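Local coordinates for O-methyltransferase family 3 (Niastella koreensis, PDB 7CVU), which catalyses the magnesium-dependent transfer of a methyl group from S-adenosyl-L-methionine to catechol-like compounds, giving meta- and para-methylated products in equal proportion, at residues P43-F48 with G69-W74; P143-Y148 with R187-M192; A164-R169 with E211-A216. All coordinates share one frame; numbering follows the deposited sequence.

Contact 1. Residues P43-F48 with G69-W74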
loop_
_atom_site.group_PDB
_atom_site.type_symbol
_atom_site.label_atom_id
_atom_site.label_comp_id
_atom_site.label_asym_id
_atom_site.label_seq_id
_atom_site.Cartn_x
_atom_site.Cartn_y
_atom_site.Cartn_z
ATOM N N PRO C 43 -5.990 12.581 -5.553
ATOM C CA PRO C 43 -7.104 11.785 -5.042
ATOM C C PRO C 43 -6.716 10.312 -4.939
ATOM O O PRO C 43 -7.177 9.656 -4.044
ATOM C CB PRO C 43 -8.245 11.998 -6.057
ATOM C CG PRO C 43 -7.582 12.636 -7.254
ATOM C CD PRO C 43 -6.412 13.396 -6.701
ATOM N N ASN C 44 -5.882 9.808 -5.843
ATOM C CA ASN C 44 -5.536 8.371 -5.744
ATOM C C ASN C 44 -4.656 8.149 -4.513
ATOM O O ASN C 44 -4.813 7.095 -3.849
ATOM C CB ASN C 44 -4.853 7.830 -7.010
ATOM C CG ASN C 44 -5.796 7.759 -8.202
ATOM O OD1 ASN C 44 -6.986 7.427 -8.070
ATOM N ND2 ASN C 44 -5.281 8.136 -9.373
ATOM N N GLN C 45 -3.761 9.076 -4.190
ATOM C CA GLN C 45 -3.016 8.931 -2.910
ATOM C C GLN C 45 -3.991 9.024 -1.711
ATOM O O GLN C 45 -3.892 8.199 -0.786
ATOM C CB GLN C 45 -1.909 9.961 -2.753
ATOM C CG GLN C 45 -1.024 9.642 -1.548
ATOM C CD GLN C 45 -0.102 10.774 -1.194
ATOM O OE1 GLN C 45 -0.547 11.899 -0.907
ATOM N NE2 GLN C 45 1.196 10.482 -1.188
ATOM N N GLY C 46 -4.957 9.940 -1.743
ATOM C CA GLY C 46 -5.956 10.033 -0.673
ATOM C C GLY C 46 -6.745 8.752 -0.501
ATOM O O GLY C 46 -6.946 8.351 0.617
ATOM N N LYS C 47 -7.226 8.163 -1.581
ATOM C CA LYS C 47 -7.929 6.868 -1.549
ATOM C C LYS C 47 -7.004 5.800 -0.929
ATOM O O LYS C 47 -7.483 5.024 -0.076
ATOM C CB LYS C 47 -8.418 6.474 -2.944
ATOM C CG LYS C 47 -9.275 5.236 -2.980
ATOM C CD LYS C 47 -10.598 5.359 -2.266
ATOM C CE LYS C 47 -11.517 4.182 -2.563
ATOM N NZ LYS C 47 -12.113 4.240 -3.916
ATOM N N PHE C 48 -5.733 5.751 -1.320
ATOM C CA PHE C 48 -4.781 4.761 -0.740
ATOM C C PHE C 48 -4.675 4.967 0.775
ATOM O O PHE C 48 -4.732 3.973 1.537
ATOM C CB PHE C 48 -3.470 4.815 -1.514
ATOM C CG PHE C 48 -2.415 3.872 -1.029
ATOM C CD1 PHE C 48 -2.704 2.533 -0.768
ATOM C CD2 PHE C 48 -1.109 4.313 -0.934
ATOM C CE1 PHE C 48 -1.705 1.670 -0.368
ATOM C CE2 PHE C 48 -0.109 3.444 -0.537
ATOM C CZ PHE C 48 -0.415 2.142 -0.239
ATOM N N GLY C 69 -5.682 20.431 4.539
ATOM C CA GLY C 69 -6.579 19.403 5.062
ATOM C C GLY C 69 -7.027 18.385 4.018
ATOM O O GLY C 69 -7.888 17.595 4.369
ATOM N N TYR C 70 -6.454 18.375 2.817
ATOM C CA TYR C 70 -6.865 17.434 1.742
ATOM C C TYR C 70 -6.685 15.965 2.205
ATOM O O TYR C 70 -7.676 15.225 2.219
ATOM C CB TYR C 70 -6.147 17.782 0.443
ATOM C CG TYR C 70 -6.596 16.924 -0.708
ATOM C CD1 TYR C 70 -6.034 15.689 -0.955
ATOM C CD2 TYR C 70 -7.613 17.349 -1.534
ATOM C CE1 TYR C 70 -6.506 14.891 -1.970
ATOM C CE2 TYR C 70 -8.090 16.569 -2.564
ATOM C CZ TYR C 70 -7.588 15.300 -2.735
ATOM O OH TYR C 70 -7.997 14.539 -3.799
ATOM N N SER C 71 -5.479 15.544 2.609
ATOM C CA SER C 71 -5.257 14.167 3.093
ATOM C C SER C 71 -6.043 13.961 4.381
ATOM O O SER C 71 -6.483 12.814 4.657
ATOM C CB SER C 71 -3.778 13.906 3.272
ATOM O OG SER C 71 -3.133 14.061 2.010
ATOM N N THR C 72 -6.168 15.011 5.192
ATOM C CA THR C 72 -6.882 14.925 6.479
ATOM C C THR C 72 -8.324 14.431 6.258
ATOM O O THR C 72 -8.835 13.535 7.023
ATOM C CB THR C 72 -6.938 16.280 7.191
ATOM O OG1 THR C 72 -5.719 17.014 7.023
ATOM C CG2 THR C 72 -7.280 16.068 8.656
ATOM N N ILE C 73 -8.975 15.000 5.263
ATOM C CA ILE C 73 -10.366 14.655 4.875
ATOM C C ILE C 73 -10.435 13.170 4.456
ATOM O O ILE C 73 -11.258 12.434 4.998
ATOM C CB ILE C 73 -10.908 15.618 3.806
ATOM C CG1 ILE C 73 -11.126 16.998 4.419
ATOM C CG2 ILE C 73 -12.193 15.022 3.252
ATOM C CD1 ILE C 73 -11.364 18.127 3.445
ATOM N N TRP C 74 -9.576 12.759 3.551
ATOM C CA TRP C 74 -9.486 11.355 3.102
ATOM C C TRP C 74 -9.352 10.407 4.313
ATOM O O TRP C 74 -10.159 9.464 4.416
ATOM C CB TRP C 74 -8.339 11.174 2.107
ATOM C CG TRP C 74 -8.677 11.529 0.695
ATOM C CD1 TRP C 74 -8.250 12.628 0.009
ATOM C CD2 TRP C 74 -9.462 10.758 -0.244
ATOM N NE1 TRP C 74 -8.699 12.575 -1.283
ATOM C CE2 TRP C 74 -9.461 11.471 -1.466
ATOM C CE3 TRP C 74 -10.185 9.564 -0.176
ATOM C CZ2 TRP C 74 -10.130 11.008 -2.608
ATOM C CZ3 TRP C 74 -10.836 9.096 -1.295
ATOM C CH2 TRP C 74 -10.820 9.821 -2.487
HETATM O O HOH W 1 -3.310 12.784 -0.430
#

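Contact 2. Residues P143-Y148 with R187-M192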
loop_
_atom_site.group_PDB
_atom_site.type_symbol
_atom_site.label_atom_id
_atom_site.label_comp_id
_atom_site.label_asym_id
_atom_site.label_seq_id
_atom_site.Cartn_x
_atom_site.Cartn_y
_atom_site.Cartn_z
ATOM N N PRO C 143 14.014 17.495 6.797
ATOM C CA PRO C 143 15.202 17.389 7.637
ATOM C C PRO C 143 14.893 16.680 8.959
ATOM O O PRO C 143 15.652 15.795 9.348
ATOM C CB PRO C 143 15.727 18.838 7.668
ATOM C CG PRO C 143 15.300 19.380 6.304
ATOM C CD PRO C 143 13.908 18.809 6.123
ATOM N N PRO C 144 13.763 16.965 9.658
ATOM C CA PRO C 144 13.477 16.312 10.927
ATOM C C PRO C 144 12.825 14.934 10.832
ATOM O O PRO C 144 12.340 14.498 11.915
ATOM C CB PRO C 144 12.507 17.267 11.664
ATOM C CG PRO C 144 12.376 18.488 10.793
ATOM C CD PRO C 144 12.832 18.085 9.408
ATOM N N TYR C 145 12.792 14.296 9.639
ATOM C CA TYR C 145 11.943 13.094 9.494
ATOM C C TYR C 145 12.396 12.102 10.549
ATOM O O TYR C 145 11.502 11.387 11.081
ATOM C CB TYR C 145 11.939 12.491 8.083
ATOM C CG TYR C 145 10.693 12.745 7.257
ATOM C CD1 TYR C 145 9.988 13.938 7.344
ATOM C CD2 TYR C 145 10.214 11.790 6.361
ATOM C CE1 TYR C 145 8.886 14.205 6.538
ATOM C CE2 TYR C 145 9.128 12.053 5.527
ATOM C CZ TYR C 145 8.443 13.253 5.625
ATOM O OH TYR C 145 7.338 13.516 4.834
ATOM N N THR C 146 13.698 11.928 10.795
ATOM C CA THR C 146 14.141 10.873 11.729
ATOM C C THR C 146 13.596 11.175 13.125
ATOM O O THR C 146 13.194 10.233 13.789
ATOM C CB THR C 146 15.655 10.590 11.788
ATOM O OG1 THR C 146 16.377 11.702 12.301
ATOM C CG2 THR C 146 16.194 10.213 10.428
ATOM N N GLU C 147 13.609 12.430 13.584
ATOM C CA GLU C 147 13.149 12.700 14.968
ATOM C C GLU C 147 11.633 12.580 14.989
ATOM O O GLU C 147 11.094 12.060 15.979
ATOM C CB GLU C 147 13.674 14.028 15.509
ATOM C CG GLU C 147 15.151 13.953 15.938
ATOM C CD GLU C 147 15.500 13.039 17.120
ATOM O OE1 GLU C 147 16.339 12.131 16.939
ATOM O OE2 GLU C 147 14.930 13.205 18.233
ATOM N N TYR C 148 10.957 13.004 13.933
ATOM C CA TYR C 148 9.479 12.849 13.876
ATOM C C TYR C 148 9.136 11.362 14.040
ATOM O O TYR C 148 8.190 11.002 14.795
ATOM C CB TYR C 148 8.902 13.317 12.560
ATOM C CG TYR C 148 8.958 14.794 12.299
ATOM C CD1 TYR C 148 8.976 15.720 13.330
ATOM C CD2 TYR C 148 8.947 15.279 11.000
ATOM C CE1 TYR C 148 8.968 17.082 13.076
ATOM C CE2 TYR C 148 8.970 16.645 10.737
ATOM C CZ TYR C 148 8.969 17.552 11.776
ATOM O OH TYR C 148 8.965 18.908 11.540
ATOM N N ARG C 187 17.517 10.764 3.060
ATOM C CA ARG C 187 18.539 9.706 3.157
ATOM C C ARG C 187 18.652 9.215 4.612
ATOM O O ARG C 187 18.785 8.001 4.827
ATOM C CB ARG C 187 19.909 10.164 2.640
ATOM C CG ARG C 187 20.048 10.249 1.125
ATOM C CD ARG C 187 21.421 10.696 0.620
ATOM N NE ARG C 187 22.434 9.899 1.287
ATOM C CZ ARG C 187 22.846 8.693 0.918
ATOM N NH1 ARG C 187 22.394 8.070 -0.162
ATOM N NH2 ARG C 187 23.744 8.077 1.651
ATOM N N ARG C 188 18.759 10.125 5.580
ATOM C CA ARG C 188 18.954 9.724 6.989
ATOM C C ARG C 188 17.714 8.938 7.413
ATOM O O ARG C 188 17.831 7.940 8.141
ATOM C CB ARG C 188 19.177 10.974 7.850
ATOM C CG ARG C 188 20.493 11.683 7.565
ATOM C CD ARG C 188 20.718 12.791 8.588
ATOM N NE ARG C 188 19.661 13.810 8.679
ATOM C CZ ARG C 188 19.689 15.029 8.116
ATOM N NH1 ARG C 188 20.727 15.420 7.393
ATOM N NH2 ARG C 188 18.666 15.857 8.295
ATOM N N PHE C 189 16.525 9.368 6.990
ATOM C CA PHE C 189 15.282 8.691 7.398
ATOM C C PHE C 189 15.272 7.264 6.843
ATOM O O PHE C 189 14.974 6.299 7.559
ATOM C CB PHE C 189 14.086 9.535 6.929
ATOM C CG PHE C 189 12.784 8.823 7.152
ATOM C CD1 PHE C 189 12.156 8.856 8.382
ATOM C CD2 PHE C 189 12.217 8.064 6.141
ATOM C CE1 PHE C 189 10.953 8.200 8.578
ATOM C CE2 PHE C 189 11.048 7.365 6.357
ATOM C CZ PHE C 189 10.418 7.426 7.581
ATOM N N ASN C 190 15.639 7.099 5.571
ATOM C CA ASN C 190 15.619 5.771 4.909
ATOM C C ASN C 190 16.666 4.874 5.594
ATOM O O ASN C 190 16.417 3.688 5.788
ATOM C CB ASN C 190 15.828 5.921 3.405
ATOM C CG ASN C 190 14.707 6.701 2.729
ATOM O OD1 ASN C 190 13.596 6.823 3.275
ATOM N ND2 ASN C 190 15.009 7.268 1.568
ATOM N N ALA C 191 17.848 5.410 5.878
ATOM C CA ALA C 191 18.918 4.667 6.564
ATOM C C ALA C 191 18.403 4.219 7.927
ATOM O O ALA C 191 18.695 3.074 8.338
ATOM C CB ALA C 191 20.176 5.492 6.672
ATOM N N MET C 192 17.761 5.127 8.642
ATOM C CA MET C 192 17.171 4.844 9.967
ATOM C C MET C 192 16.224 3.645 9.810
ATOM O O MET C 192 16.332 2.684 10.605
ATOM C CB MET C 192 16.446 6.086 10.488
ATOM C CG MET C 192 15.812 5.842 11.835
ATOM S SD MET C 192 14.211 5.069 11.763
ATOM C CE MET C 192 13.283 6.234 10.769
#

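Contact 3. Residues A164-R169 with E211-A216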
loop_
_atom_site.group_PDB
_atom_site.type_symbol
_atom_site.label_atom_id
_atom_site.label_comp_id
_atom_site.label_asym_id
_atom_site.label_seq_id
_atom_site.Cartn_x
_atom_site.Cartn_y
_atom_site.Cartn_z
ATOM N N ALA C 164 5.271 7.575 5.846
ATOM C CA ALA C 164 6.064 8.802 5.614
ATOM C C ALA C 164 6.142 9.085 4.122
ATOM O O ALA C 164 6.584 8.206 3.356
ATOM C CB ALA C 164 7.451 8.636 6.185
ATOM N N ASP C 165 5.614 10.230 3.683
ATOM C CA ASP C 165 5.513 10.513 2.231
ATOM C C ASP C 165 6.765 11.225 1.731
ATOM O O ASP C 165 7.422 11.953 2.531
ATOM C CB ASP C 165 4.312 11.407 1.910
ATOM C CG ASP C 165 3.847 11.313 0.469
ATOM O OD1 ASP C 165 4.125 10.310 -0.171
ATOM O OD2 ASP C 165 3.199 12.251 -0.013
ATOM N N ASN C 166 7.080 10.985 0.462
ATOM C CA ASN C 166 8.016 11.762 -0.369
ATOM C C ASN C 166 9.455 11.583 0.140
ATOM O O ASN C 166 10.115 12.611 0.423
ATOM C CB ASN C 166 7.614 13.225 -0.376
ATOM C CG ASN C 166 8.058 13.945 -1.624
ATOM O OD1 ASN C 166 8.820 13.396 -2.435
ATOM N ND2 ASN C 166 7.609 15.197 -1.718
ATOM N N VAL C 167 9.884 10.334 0.271
ATOM C CA VAL C 167 11.195 9.971 0.875
ATOM C C VAL C 167 12.243 9.632 -0.192
ATOM O O VAL C 167 13.365 9.258 0.215
ATOM C CB VAL C 167 11.072 8.861 1.933
ATOM C CG1 VAL C 167 10.189 9.371 3.069
ATOM C CG2 VAL C 167 10.591 7.531 1.387
ATOM N N ILE C 168 11.934 9.715 -1.489
ATOM C CA ILE C 168 12.961 9.388 -2.534
ATOM C C ILE C 168 13.343 10.656 -3.320
ATOM O O ILE C 168 14.376 10.595 -4.029
ATOM C CB ILE C 168 12.551 8.230 -3.458
ATOM C CG1 ILE C 168 11.336 8.609 -4.297
ATOM C CG2 ILE C 168 12.357 6.915 -2.685
ATOM C CD1 ILE C 168 10.994 7.576 -5.402
ATOM N N ARG C 169 12.598 11.758 -3.223
ATOM C CA ARG C 169 13.018 13.081 -3.787
ATOM C C ARG C 169 13.405 12.909 -5.263
ATOM O O ARG C 169 14.477 13.398 -5.655
ATOM C CB ARG C 169 14.156 13.709 -2.962
ATOM C CG ARG C 169 14.040 13.537 -1.447
ATOM C CD ARG C 169 12.687 14.032 -0.952
ATOM N NE ARG C 169 12.634 15.470 -1.124
ATOM C CZ ARG C 169 11.603 16.230 -0.807
ATOM N NH1 ARG C 169 11.671 17.537 -0.984
ATOM N NH2 ARG C 169 10.509 15.683 -0.303
ATOM N N GLU C 211 3.186 12.542 -9.370
ATOM C CA GLU C 211 3.972 12.195 -10.587
ATOM C C GLU C 211 4.913 11.019 -10.305
ATOM O O GLU C 211 4.804 10.062 -10.991
ATOM C CB GLU C 211 4.774 13.371 -11.146
ATOM C CG GLU C 211 3.938 14.323 -11.996
ATOM C CD GLU C 211 2.955 15.090 -11.149
ATOM O OE1 GLU C 211 1.751 15.102 -11.500
ATOM O OE2 GLU C 211 3.401 15.626 -10.101
ATOM N N TYR C 212 5.787 11.151 -9.315
ATOM C CA TYR C 212 6.823 10.137 -8.923
ATOM C C TYR C 212 7.057 10.292 -7.425
ATOM O O TYR C 212 7.409 11.404 -6.960
ATOM C CB TYR C 212 8.124 10.356 -9.704
ATOM C CG TYR C 212 9.240 9.390 -9.405
ATOM C CD1 TYR C 212 9.002 8.050 -9.141
ATOM C CD2 TYR C 212 10.556 9.802 -9.492
ATOM C CE1 TYR C 212 10.034 7.177 -8.867
ATOM C CE2 TYR C 212 11.594 8.934 -9.263
ATOM C CZ TYR C 212 11.333 7.616 -8.945
ATOM O OH TYR C 212 12.339 6.727 -8.746
ATOM N N ASP C 213 6.702 9.270 -6.654
ATOM C CA ASP C 213 6.687 9.390 -5.176
ATOM C C ASP C 213 7.304 8.141 -4.574
ATOM O O ASP C 213 7.099 7.035 -5.124
ATOM C CB ASP C 213 5.276 9.611 -4.643
ATOM C CG ASP C 213 5.206 10.005 -3.175
ATOM O OD1 ASP C 213 6.209 10.445 -2.628
ATOM O OD2 ASP C 213 4.092 9.969 -2.620
ATOM N N GLY C 214 7.999 8.317 -3.451
ATOM C CA GLY C 214 8.358 7.193 -2.574
ATOM C C GLY C 214 7.622 7.300 -1.260
ATOM O O GLY C 214 7.728 8.361 -0.591
ATOM N N MET C 215 6.840 6.296 -0.926
ATOM C CA MET C 215 6.045 6.308 0.336
ATOM C C MET C 215 6.599 5.226 1.251
ATOM O O MET C 215 6.554 4.046 0.874
ATOM C CB MET C 215 4.560 6.061 0.055
ATOM C CG MET C 215 3.951 7.150 -0.768
ATOM S SD MET C 215 2.142 7.013 -0.921
ATOM C CE MET C 215 1.736 7.449 0.768
ATOM N N ALA C 216 7.114 5.596 2.419
ATOM C CA ALA C 216 7.623 4.587 3.375
ATOM C C ALA C 216 6.424 4.042 4.160
ATOM O O ALA C 216 5.600 4.834 4.603
ATOM C CB ALA C 216 8.666 5.136 4.290
HETATM O O HOH W 2 9.694 11.176 -2.886
#

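Contact 1. Residues P43-F48 with G69-W74
The indole of Trp74 lies with one face flat against the backbone of helix 43-55, and that face is covered by main chain: Gly46 C and Lys47 N lie over it, with Pro43 O on the same side, all offset toward the rim. Gly46 CA sits 3.4 Å from the centroid of the five-membered ring of Trp74, only 13° off the ring normal, a CH-pi contact. With no side chain on Gly46, the indole lies directly on the main chain. At the indole edge, in its plane, stands CD1 of Tyr70. Beyond the six-membered ring, Lys47 CD reaches Trp74 CZ3 at 3.9 Å, while the lysine amine turns away to Leu17 O and to Ala201 O of the second subunit. Tyr70, its CG anti to the backbone N (chi1 -176°), extends towards the start of the neighbouring helix, where its OH lies 3.2 Å from Pro43 CA; the hydroxyl's hydrogen-bonding partner is Glu20. No direct hydrogen bond joins the segments. Instead one water, 2.9 Å from Gln45 OE1 and donating to it, also bonds Ser71 OG at 2.8 Å. The short helical axes approach to 8.9 Å at -40°, and the indole lies between them at Gly46. Ser71 binds S-adenosyl-L-methionine, and Gln45 NE2 bonds the magnesium ligand Asp165, so this helix pair belongs to the cofactor site of a class I Rossmann-like methyltransferase.

Contact 2. Residues P143-Y148 with R187-M192
Phe189 reaches from helix 181-195 towards Tyr145, and its CB and the near side of its ring find neighbours on 143-148. Its CB packs 3.8 Å from Tyr145 CB and also touches Thr146 CG2. With CG anti to the backbone N (chi1 173°), the ring is carried across Tyr145: Phe189 CD1 comes to 3.7 Å from Tyr145 CB, and CE1 passes near the tyrosine carbonyl oxygen. Tyr145 CD2 stands over the centre of the phenylalanine face. The rings thus form a T-shaped pair, Tyr145 giving the edge and Phe189 the face, with centroids 5.4 Å apart and planes at 78°. At the far end of the ring, Phe189 meets Ala164 of strand 161-165.

Beside this pair, the methyl of Thr146 presses on the helix backbone, its CG2 lying 3.5 Å from Phe189 CA and 4.1 Å from Met192 CB. The one hydrogen bond across the contact comes from Arg188, which, bent at chi3, brings NH2 to Pro143 O at 3.2 Å. The acceptor is in the guanidinium plane, and the N-H...O angle of 149° leaves the bond moderately bent. Tyr145 OH bonds Asp165 O, joining the tyrosine to the main chain of a magnesium ligand. The arrangement is helix-to-helix packing on one side of the central sheet of a Rossmann-like methyltransferase, with Tyr145 leading from that layer to the metal site.

Contact 3. Residues A164-R169 with E211-A216
Backbone hydrogen bonds join Ala164 and Ala216 in both directions: Ala164 N to Ala216 O at 3.0 Å and Ala216 N to Ala164 O at 2.8 Å. Farther along, Gly214 O takes a nearly straight bond from Val167 N (3.0 Å, 167°) together with a weak one from Asn166 N. Within 164-169, Arg169 NH2 gives Asn166 O a straight bond of 3.2 Å, its acceptor lying in the guanidinium plane.

Among the acidic groups, Asp165 OD1 and Asp213 OD2 are only 2.5 Å apart, with the carboxylate planes 72° from each other. Asp165 OD2 has a salt bridge to Lys210 and a hydrogen bond from Gln45. Asp165 and Asn166 bind magnesium, so the C-terminal end of strand 161-165, next to antiparallel strand 213-220 inside the Rossmann-like sheet, carries the metal site of the cation-dependent O-methyltransferases.

In the packing, Ile168 rests on the main chain of Gly214, which has no side chain there, its CG1 3.5 Å from Gly214 N. Ile168 CD1 sits over the Tyr212 ring, 4.0 Å from its centroid, in a CH-pi contact. Val167 CG2 meets Ala216 CB at 4.2 Å.

In the fold
From the N terminus, contact 1 closes first: after strand 60-64 the chain brings helix 70-76 against helix 43-55. It is complete before either other contact opens. Contacts 2 and 3 cross along the chain: 164-169 falls inside the span closed by contact 2, whereas its partner 211-216 comes after 187-192. Contact 2 thereby joins helices 145-154 and 181-195, which precede and follow strand 161-165, and contact 3 pairs that strand with 213-220. The two touch directly, through Asn190 to Val167. Contact 1 meets contact 3 where Phe48 packs on Met215, whereas contacts 1 and 2 stay about 9 Å apart at their nearest atoms, on opposite sides of the chain's centre. All three touch the second subunit.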